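Local coordinates for oxalate oxidase 1 (Hordeum vulgare, PDB 1FI2), which oxidises oxalate with molecular oxygen to carbon dioxide and hydrogen peroxide as a manganese-containing homohexamer of the plant cell wall, and also has superoxide dismutase activity, at residues 183-186 and 187-191. Sequence-based numbering, arbitrary orientation.
Sequences LRVE and AGVVE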
ATOM      1  N   LEU A 183     -26.029 -10.735  24.310  1.00  6.82           N
ATOM      2  CA  LEU A 183     -25.779 -12.144  24.602  1.00  7.15           C
ATOM      3  C   LEU A 183     -27.033 -12.970  24.812  1.00  7.61           C
ATOM      4  O   LEU A 183     -26.982 -14.200  24.898  1.00  7.86           O
ATOM      5  CB  LEU A 183     -24.850 -12.250  25.821  1.00  7.00           C
ATOM      6  CG  LEU A 183     -23.484 -11.572  25.644  1.00  7.37           C
ATOM      7  CD1 LEU A 183     -22.694 -11.610  26.942  1.00  7.36           C
ATOM      8  CD2 LEU A 183     -22.698 -12.226  24.517  1.00  7.84           C
ATOM      9  N   ARG A 184     -28.180 -12.315  24.898  1.00  7.46           N
ATOM     10  CA  ARG A 184     -29.482 -12.951  25.048  1.00  7.77           C
ATOM     11  C   ARG A 184     -29.632 -13.772  26.317  1.00  8.36           C
ATOM     12  O   ARG A 184     -30.316 -14.799  26.357  1.00  8.55           O
ATOM     13  CB  ARG A 184     -29.785 -13.774  23.783  1.00  7.62           C
ATOM     14  CG  ARG A 184     -29.808 -12.957  22.495  1.00  7.32           C
ATOM     15  CD  ARG A 184     -29.699 -13.846  21.258  1.00  7.06           C
ATOM     16  NE  ARG A 184     -29.359 -13.064  20.073  1.00  7.28           N
ATOM     17  CZ  ARG A 184     -29.171 -13.523  18.848  1.00  7.37           C
ATOM     18  NH1 ARG A 184     -29.285 -14.819  18.580  1.00  7.80           N
ATOM     19  NH2 ARG A 184     -28.851 -12.683  17.868  1.00  7.57           N
ATOM     20  N   VAL A 185     -29.039 -13.318  27.416  1.00  8.82           N
ATOM     21  CA  VAL A 185     -29.121 -13.935  28.726  1.00  9.82           C
ATOM     22  C   VAL A 185     -29.453 -12.861  29.767  1.00 10.50           C
ATOM     23  O   VAL A 185     -29.334 -11.667  29.484  1.00 10.48           O
ATOM     24  CB  VAL A 185     -27.851 -14.675  29.176  1.00  9.90           C
ATOM     25  CG1 VAL A 185     -27.615 -15.955  28.383  1.00 10.12           C
ATOM     26  CG2 VAL A 185     -26.624 -13.778  29.086  1.00  9.99           C
ATOM     27  N   GLU A 186     -29.870 -13.283  30.952  1.00 11.40           N
ATOM     28  CA  GLU A 186     -30.241 -12.357  32.016  1.00 12.01           C
ATOM     29  C   GLU A 186     -29.040 -11.638  32.613  1.00 11.06           C
ATOM     30  O   GLU A 186     -27.902 -12.080  32.475  1.00 10.49           O
ATOM     31  CB  GLU A 186     -30.985 -13.111  33.118  1.00 14.18           C
ATOM     32  CG  GLU A 186     -30.138 -14.165  33.822  1.00 16.77           C
ATOM     33  CD  GLU A 186     -31.017 -15.274  34.372  1.00 18.34           C
ATOM     34  OE1 GLU A 186     -30.654 -16.457  34.201  1.00 19.35           O
ATOM     35  OE2 GLU A 186     -32.078 -14.953  34.948  1.00 19.47           O
ATOM     36  N   ALA A 187     -29.297 -10.565  33.353  1.00 10.25           N
ATOM     37  CA  ALA A 187     -28.261  -9.765  33.988  1.00  9.52           C
ATOM     38  C   ALA A 187     -27.361 -10.557  34.922  1.00  9.17           C
ATOM     39  O   ALA A 187     -26.147 -10.347  34.953  1.00  9.16           O
ATOM     40  CB  ALA A 187     -28.898  -8.604  34.745  1.00  9.66           C
ATOM     41  N   GLY A 188     -27.921 -11.480  35.698  1.00  8.72           N
ATOM     42  CA  GLY A 188     -27.158 -12.331  36.597  1.00  8.27           C
ATOM     43  C   GLY A 188     -26.063 -13.121  35.892  1.00  7.86           C
ATOM     44  O   GLY A 188     -24.963 -13.264  36.422  1.00  8.12           O
ATOM     45  N   VAL A 189     -26.330 -13.611  34.687  1.00  7.61           N
ATOM     46  CA  VAL A 189     -25.331 -14.348  33.912  1.00  7.76           C
ATOM     47  C   VAL A 189     -24.224 -13.394  33.474  1.00  7.48           C
ATOM     48  O   VAL A 189     -23.036 -13.697  33.591  1.00  7.12           O
ATOM     49  CB  VAL A 189     -25.963 -15.052  32.702  1.00  8.03           C
ATOM     50  CG1 VAL A 189     -24.913 -15.764  31.861  1.00  8.33           C
ATOM     51  CG2 VAL A 189     -27.032 -16.042  33.157  1.00  8.48           C
ATOM     52  N   VAL A 190     -24.612 -12.204  33.011  1.00  7.59           N
ATOM     53  CA  VAL A 190     -23.636 -11.199  32.594  1.00  7.85           C
ATOM     54  C   VAL A 190     -22.744 -10.783  33.755  1.00  8.11           C
ATOM     55  O   VAL A 190     -21.519 -10.729  33.603  1.00  8.16           O
ATOM     56  CB  VAL A 190     -24.320  -9.974  31.967  1.00  7.86           C
ATOM     57  CG1 VAL A 190     -23.323  -8.869  31.649  1.00  8.11           C
ATOM     58  CG2 VAL A 190     -25.064 -10.383  30.700  1.00  8.31           C
ATOM     59  N   GLU A 191     -23.329 -10.550  34.934  1.00  8.19           N
ATOM     60  CA  GLU A 191     -22.545 -10.175  36.106  1.00  8.65           C
ATOM     61  C   GLU A 191     -21.599 -11.289  36.535  1.00  8.19           C
ATOM     62  O   GLU A 191     -20.485 -11.013  36.986  1.00  8.13           O
ATOM     63  CB  GLU A 191     -23.435  -9.718  37.258  1.00  9.47           C
ATOM     64  CG  GLU A 191     -24.240  -8.465  36.987  1.00 10.84           C
ATOM     65  CD  GLU A 191     -23.461  -7.181  36.825  1.00 11.66           C
ATOM     66  OE1 GLU A 191     -22.223  -7.157  36.983  1.00 12.28           O
ATOM     67  OE2 GLU A 191     -24.097  -6.142  36.524  1.00 12.45           O
TER
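V185 and V189 meet across the turn that leads into helix 187-196. CG2 of V185 lies 3.8 Å from CG1 of V189, and the two side chains cross at about a right angle. V189 CG1 stands anti to its own backbone N (chi1 177°), which carries this branch to V185 and leaves CG2 for E186. V190 adds the third valine: its CG2 is 4.1 Å from V185 CG2 and 3.8 Å from the carbonyl O of E186. This is the close-packed part of the contact. V190 is buried and also rests on T176, L179 and T180 of helix 176-183.

The solvent side begins at E186. Its CG still packs on V189, 3.7 Å from CG2, but the chain then runs on extended to a carboxylate whose OE1 makes just a 3.8 Å approach to that same methyl. E186, A187 and G188 are all exposed. An alanine in place of V189 would probably cost V185 its contact with CG1 and E186 CG its contact with CG2, leaving a gap between V185 and E186 that CB alone would not fill.

E186 O takes up two amides in the first turn of helix 187-196. The bond from V189 N is weak, 3.1 Å and strongly bent at 129°. The i to i+4 helical bond from V190 N is nearly straight at 164°, but weak because it is long, 3.3 Å.

A second subunit packs against V185 and V189, with its L193 on V185 and its V189 on V189. R184 NH1 forms a salt bridge to S201 OXT of that subunit. R184 has positive phi and is the first residue to leave helical geometry after helix 176-183. This is a short link between two helices, 176-183 and 187-196, with E186 as N-cap residue of the second, in the C-terminal helical extension of the germin cupin, at a subunit interface of the hexamer.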